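Local coordinates for penicillin-binding protein 2B (Streptococcus pneumoniae, PDB 2WAD) that is a membrane-bound peptidoglycan transpeptidase that forms peptide cross-links between neighbouring glycan strands of the cell wall and binds penicillin, at residues A117-A122 with L165-D170; G396-V401 with F482-L487. All coordinates share one frame; numbering follows the deposited sequence.

Interaction 1: A117-A122 with L165-D170; sequences ADYYLA and LNYTED
The rings of Y119 and Y167 form an offset edge-to-face pair, with the edge of Y119 turned to the face of Y167. Their centroids lie 5.6 Å apart and their planes stand at 85°. The phenol oxygen of Y167 lies at the edge of the Y119 ring, in its plane, with Y167 OH 3.6 Å from Y119 CD2. Further along the same edge, Y119 CE2 comes within 4.0 Å of Y167 CE1. The third ring, Y120, has L165 over one face. The methyl L165 CD2 sits 4.1 Å from the centroid of the Y120 ring and 17° off its normal, a CH-pi contact shifted toward the rim at CD1. Y167 OH also reaches the edge of this ring, 3.9 Å from Y120 CD1.

The hydroxyl end of Y167 therefore lies between two consecutive tyrosines of one helix. The CB of each is directed toward 165-170. Both hold CG anti to the backbone N, which carries their rings out to the Y167 hydroxyl. No hydrogen bond links the two segments, so ring and methyl contacts carry the contact. The phenol of Y119 is held separately, by a hydrogen bond between its OH group and the carboxylate of E174 on helix 169-182. I175 of that helix touches both Y119 and Y167. T168 sits at the N-cap position, and its OG1 hydrogen-bonds to the backbone N of E171.

The contact lies at the surface of the PBP dimerisation region, away from the zinc site and the active serine. It joins Y119 and Y120 of helix 113-121 to the loop that leads into helix 169-182. The arrangement is an edge-to-face tyrosine pair with a leucine CH-pi contact, packing a loop against a helix.

Interaction 2: G396-V401 with F482-L487; sequences GWENGV and FGEYGL
Two helix C-terminal ends of the transpeptidase domain meet here through a pair of glutamates, E398 and E484. The side chains come from opposite directions, each extended beyond CG. E398 OE1 and E484 OE1 are 2.6 Å apart, and the two carboxylate planes are turned 33° from each other. Oxygens this close suggest that one acid group carries a proton, which would ease the repulsion of like charges. E484 OE1 also lies 3.2 Å from E398 OE2, a close approach without a hydrogen bond.

E398 OE2 is hydrogen-bonded to T481 OG1, on the same helix as E484. E484 OE2 accepts from the backbone N of N575. Each acid thus has a bonded partner outside the facing pair.

Both helices end in a Schellman motif with a glycine at positive phi. In the first, V401 N bonds to G396 O at 2.9 Å, and the bond from G400 N to W397 O is weak. In the second, L487 N bonds to F482 O and G486 N to G483 O. Y485 N also bonds to F482 O, from the opposite face of its plane to L487 N. The arrangement is a close pair of glutamate carboxyl groups, probably sharing a proton, between two helix ends closed by Schellman motifs.

How the interactions relate
Interaction 1 comes first along the chain. It closes a loop of 42 residues, including helices 124-131 and 150-159, within the dimerisation region. Interaction 2 follows in the transpeptidase domain and closes a loop of 80 residues, including helices 436-442 and 445-455. The first loop is complete before the second opens, so they are in series and neither nest nor cross. Their centres are 69 Å apart and their nearest atoms about 51 Å apart, on opposite sides of the chain's centre. Interaction 1 ties helix 113-121 to the loop leading into helix 169-182. Interaction 2 ties the ends of helices 389-398 and 471-484.

Interaction 1: A117-A122 with L165-D170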
loop_
_atom_site.group_PDB
_atom_site.type_symbol
_atom_site.label_atom_id
_atom_site.label_comp_id
_atom_site.label_asym_id
_atom_site.label_seq_id
_atom_site.Cartn_x
_atom_site.Cartn_y
_atom_site.Cartn_z
ATOM N N ALA A 117 -8.113 30.403 26.781
ATOM C CA ALA A 117 -8.858 30.344 28.035
ATOM C C ALA A 117 -7.971 29.810 29.159
ATOM O O ALA A 117 -8.067 30.252 30.306
ATOM C CB ALA A 117 -10.095 29.483 27.875
ATOM N N ASP A 118 -7.108 28.865 28.799
ATOM C CA ASP A 118 -6.086 28.334 29.690
ATOM C C ASP A 118 -5.152 29.418 30.211
ATOM O O ASP A 118 -5.017 29.592 31.425
ATOM C CB ASP A 118 -5.289 27.243 28.983
ATOM C CG ASP A 118 -5.984 25.898 29.030
ATOM O OD1 ASP A 118 -6.997 25.763 29.745
ATOM O OD2 ASP A 118 -5.498 24.968 28.363
ATOM N N TYR A 119 -4.525 30.153 29.293
ATOM C CA TYR A 119 -3.649 31.267 29.663
ATOM C C TYR A 119 -4.376 32.277 30.538
ATOM O O TYR A 119 -3.837 32.783 31.523
ATOM C CB TYR A 119 -3.124 31.964 28.406
ATOM C CG TYR A 119 -2.239 33.150 28.707
ATOM C CD1 TYR A 119 -0.884 32.981 28.958
ATOM C CD2 TYR A 119 -2.752 34.438 28.739
ATOM C CE1 TYR A 119 -0.066 34.061 29.236
ATOM C CE2 TYR A 119 -1.939 35.524 28.998
ATOM C CZ TYR A 119 -0.600 35.325 29.252
ATOM O OH TYR A 119 0.226 36.389 29.524
ATOM N N TYR A 120 -5.617 32.575 30.174
ATOM C CA TYR A 120 -6.396 33.588 30.883
ATOM C C TYR A 120 -6.692 33.167 32.323
ATOM O O TYR A 120 -6.641 33.983 33.249
ATOM C CB TYR A 120 -7.690 33.877 30.112
ATOM C CG TYR A 120 -8.632 34.816 30.826
ATOM C CD1 TYR A 120 -8.322 36.162 30.970
ATOM C CD2 TYR A 120 -9.832 34.356 31.361
ATOM C CE1 TYR A 120 -9.172 37.025 31.634
ATOM C CE2 TYR A 120 -10.693 35.216 32.033
ATOM C CZ TYR A 120 -10.357 36.542 32.159
ATOM O OH TYR A 120 -11.209 37.389 32.821
ATOM N N LEU A 121 -6.999 31.883 32.495
ATOM C CA LEU A 121 -7.341 31.333 33.800
ATOM C C LEU A 121 -6.111 31.119 34.681
ATOM O O LEU A 121 -6.226 30.904 35.887
ATOM C CB LEU A 121 -8.106 30.016 33.641
ATOM C CG LEU A 121 -9.460 30.050 32.925
ATOM C CD1 LEU A 121 -10.057 28.663 32.884
ATOM C CD2 LEU A 121 -10.419 31.045 33.568
ATOM N N ALA A 122 -4.935 31.194 34.067
ATOM C CA ALA A 122 -3.674 30.998 34.760
ATOM C C ALA A 122 -3.506 31.918 35.958
ATOM O O ALA A 122 -2.811 31.571 36.904
ATOM C CB ALA A 122 -2.515 31.182 33.799
ATOM N N LEU A 165 -10.758 38.175 23.819
ATOM C CA LEU A 165 -9.978 39.003 24.739
ATOM C C LEU A 165 -8.997 39.823 23.902
ATOM O O LEU A 165 -8.846 39.579 22.706
ATOM C CB LEU A 165 -9.204 38.103 25.716
ATOM C CG LEU A 165 -9.878 36.860 26.323
ATOM C CD1 LEU A 165 -9.015 35.610 26.256
ATOM C CD2 LEU A 165 -10.329 37.089 27.753
ATOM N N ASN A 166 -8.313 40.783 24.514
ATOM C CA ASN A 166 -7.403 41.633 23.752
ATOM C C ASN A 166 -5.914 41.501 24.096
ATOM O O ASN A 166 -5.466 41.964 25.143
ATOM C CB ASN A 166 -7.854 43.089 23.832
ATOM C CG ASN A 166 -6.948 44.011 23.058
ATOM O OD1 ASN A 166 -6.580 43.724 21.918
ATOM N ND2 ASN A 166 -6.565 45.117 23.681
ATOM N N TYR A 167 -5.149 40.876 23.204
ATOM C CA TYR A 167 -3.749 40.541 23.472
ATOM C C TYR A 167 -2.800 41.162 22.443
ATOM O O TYR A 167 -2.895 40.861 21.254
ATOM C CB TYR A 167 -3.560 39.011 23.525
ATOM C CG TYR A 167 -4.081 38.379 24.800
ATOM C CD1 TYR A 167 -3.667 38.840 26.044
ATOM C CD2 TYR A 167 -4.990 37.329 24.764
ATOM C CE1 TYR A 167 -4.143 38.277 27.213
ATOM C CE2 TYR A 167 -5.479 36.759 25.936
ATOM C CZ TYR A 167 -5.053 37.242 27.154
ATOM O OH TYR A 167 -5.515 36.685 28.322
ATOM N N THR A 168 -1.889 42.021 22.896
ATOM C CA THR A 168 -0.897 42.591 21.988
ATOM C C THR A 168 -0.190 41.424 21.332
ATOM O O THR A 168 -0.326 40.288 21.793
ATOM C CB THR A 168 0.175 43.444 22.691
ATOM O OG1 THR A 168 0.992 42.614 23.525
ATOM C CG2 THR A 168 -0.452 44.570 23.503
ATOM N N GLU A 169 0.552 41.712 20.267
ATOM C CA GLU A 169 1.162 40.674 19.446
ATOM C C GLU A 169 2.315 39.972 20.162
ATOM O O GLU A 169 2.556 38.778 19.953
ATOM C CB GLU A 169 1.628 41.252 18.102
ATOM C CG GLU A 169 0.512 41.790 17.202
ATOM C CD GLU A 169 -0.525 40.735 16.842
ATOM O OE1 GLU A 169 -0.146 39.682 16.282
ATOM O OE2 GLU A 169 -1.724 40.964 17.122
ATOM N N ASP A 170 3.020 40.719 21.007
ATOM C CA ASP A 170 4.063 40.160 21.872
ATOM C C ASP A 170 3.473 39.229 22.936
ATOM O O ASP A 170 3.991 38.143 23.187
ATOM C CB ASP A 170 4.857 41.279 22.556
ATOM C CG ASP A 170 5.865 41.941 21.633
ATOM O OD1 ASP A 170 5.927 41.587 20.429
ATOM O OD2 ASP A 170 6.601 42.824 22.133
#

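Interaction 2: G396-V401 with F482-L487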
loop_
_atom_site.group_PDB
_atom_site.type_symbol
_atom_site.label_atom_id
_atom_site.label_comp_id
_atom_site.label_asym_id
_atom_site.label_seq_id
_atom_site.Cartn_x
_atom_site.Cartn_y
_atom_site.Cartn_z
ATOM N N GLY A 396 -15.714 -23.795 -15.510
ATOM C CA GLY A 396 -16.329 -24.867 -16.275
ATOM C C GLY A 396 -16.085 -26.248 -15.680
ATOM O O GLY A 396 -17.001 -27.058 -15.606
ATOM N N TRP A 397 -14.853 -26.537 -15.272
ATOM C CA TRP A 397 -14.557 -27.789 -14.590
ATOM C C TRP A 397 -15.266 -27.887 -13.228
ATOM O O TRP A 397 -15.845 -28.927 -12.937
ATOM C CB TRP A 397 -13.044 -27.973 -14.410
ATOM C CG TRP A 397 -12.318 -28.290 -15.688
ATOM C CD1 TRP A 397 -12.734 -29.146 -16.669
ATOM C CD2 TRP A 397 -11.059 -27.771 -16.119
ATOM N NE1 TRP A 397 -11.818 -29.196 -17.676
ATOM C CE2 TRP A 397 -10.782 -28.354 -17.373
ATOM C CE3 TRP A 397 -10.135 -26.870 -15.569
ATOM C CZ2 TRP A 397 -9.626 -28.055 -18.098
ATOM C CZ3 TRP A 397 -8.989 -26.566 -16.291
ATOM C CH2 TRP A 397 -8.745 -27.160 -17.545
ATOM N N GLU A 398 -15.229 -26.821 -12.418
ATOM C CA GLU A 398 -15.824 -26.823 -11.077
ATOM C C GLU A 398 -17.321 -27.082 -11.058
ATOM O O GLU A 398 -17.818 -27.787 -10.179
ATOM C CB GLU A 398 -15.526 -25.555 -10.266
ATOM C CG GLU A 398 -14.055 -25.292 -10.099
ATOM C CD GLU A 398 -13.779 -23.970 -9.431
ATOM O OE1 GLU A 398 -12.697 -23.839 -8.820
ATOM O OE2 GLU A 398 -14.623 -23.055 -9.533
ATOM N N ASN A 399 -18.013 -26.526 -12.046
ATOM C CA ASN A 399 -19.459 -26.588 -12.107
ATOM C C ASN A 399 -20.011 -27.686 -13.027
ATOM O O ASN A 399 -21.160 -27.644 -13.430
ATOM C CB ASN A 399 -19.998 -25.191 -12.443
ATOM C CG ASN A 399 -19.726 -24.215 -11.331
ATOM O OD1 ASN A 399 -20.460 -24.182 -10.349
ATOM N ND2 ASN A 399 -18.648 -23.430 -11.450
ATOM N N GLY A 400 -19.191 -28.671 -13.375
ATOM C CA GLY A 400 -19.690 -29.813 -14.139
ATOM C C GLY A 400 -20.015 -29.544 -15.601
ATOM O O GLY A 400 -20.724 -30.319 -16.239
ATOM N N VAL A 401 -19.481 -28.463 -16.155
ATOM C CA VAL A 401 -19.757 -28.125 -17.543
ATOM C C VAL A 401 -18.776 -28.800 -18.505
ATOM O O VAL A 401 -19.140 -29.177 -19.613
ATOM C CB VAL A 401 -19.718 -26.597 -17.737
ATOM C CG1 VAL A 401 -20.071 -26.228 -19.175
ATOM C CG2 VAL A 401 -20.701 -25.954 -16.759
ATOM N N PHE A 482 -13.229 -16.767 -10.307
ATOM C CA PHE A 482 -12.341 -15.607 -10.456
ATOM C C PHE A 482 -11.685 -15.185 -9.127
ATOM O O PHE A 482 -10.459 -15.041 -9.059
ATOM C CB PHE A 482 -13.123 -14.435 -11.064
ATOM C CG PHE A 482 -13.460 -14.604 -12.539
ATOM C CD1 PHE A 482 -12.802 -15.532 -13.330
ATOM C CD2 PHE A 482 -14.424 -13.814 -13.138
ATOM C CE1 PHE A 482 -13.111 -15.682 -14.682
ATOM C CE2 PHE A 482 -14.710 -13.930 -14.502
ATOM C CZ PHE A 482 -14.067 -14.881 -15.283
ATOM N N GLY A 483 -12.485 -15.018 -8.072
ATOM C CA GLY A 483 -11.986 -14.748 -6.724
ATOM C C GLY A 483 -10.982 -15.756 -6.181
ATOM O O GLY A 483 -10.050 -15.382 -5.459
ATOM N N GLU A 484 -11.113 -17.029 -6.557
ATOM C CA GLU A 484 -10.102 -18.029 -6.184
ATOM C C GLU A 484 -8.696 -17.716 -6.706
ATOM O O GLU A 484 -7.703 -18.255 -6.203
ATOM C CB GLU A 484 -10.496 -19.416 -6.684
ATOM C CG GLU A 484 -11.686 -20.041 -5.958
ATOM C CD GLU A 484 -11.922 -21.453 -6.464
ATOM O OE1 GLU A 484 -12.570 -21.618 -7.507
ATOM O OE2 GLU A 484 -11.438 -22.410 -5.839
ATOM N N TYR A 485 -8.620 -16.863 -7.726
ATOM C CA TYR A 485 -7.346 -16.541 -8.356
ATOM C C TYR A 485 -6.959 -15.128 -8.005
ATOM O O TYR A 485 -5.909 -14.608 -8.452
ATOM C CB TYR A 485 -7.430 -16.674 -9.862
ATOM C CG TYR A 485 -7.363 -18.083 -10.404
ATOM C CD1 TYR A 485 -6.150 -18.708 -10.636
ATOM C CD2 TYR A 485 -8.525 -18.740 -10.813
ATOM C CE1 TYR A 485 -6.105 -20.015 -11.179
ATOM C CE2 TYR A 485 -8.486 -20.005 -11.375
ATOM C CZ TYR A 485 -7.277 -20.644 -11.564
ATOM O OH TYR A 485 -7.253 -21.927 -12.111
ATOM N N GLY A 486 -7.809 -14.511 -7.186
ATOM C CA GLY A 486 -7.589 -13.137 -6.745
ATOM C C GLY A 486 -8.166 -12.102 -7.688
ATOM O O GLY A 486 -7.934 -10.895 -7.560
ATOM N N LEU A 487 -8.916 -12.559 -8.676
ATOM C CA LEU A 487 -9.549 -11.630 -9.611
ATOM C C LEU A 487 -10.902 -11.174 -9.027
ATOM O O LEU A 487 -11.887 -11.902 -9.105
ATOM C CB LEU A 487 -9.751 -12.339 -10.961
ATOM C CG LEU A 487 -8.473 -12.900 -11.619
ATOM C CD1 LEU A 487 -8.759 -13.723 -12.848
ATOM C CD2 LEU A 487 -7.526 -11.744 -11.970
#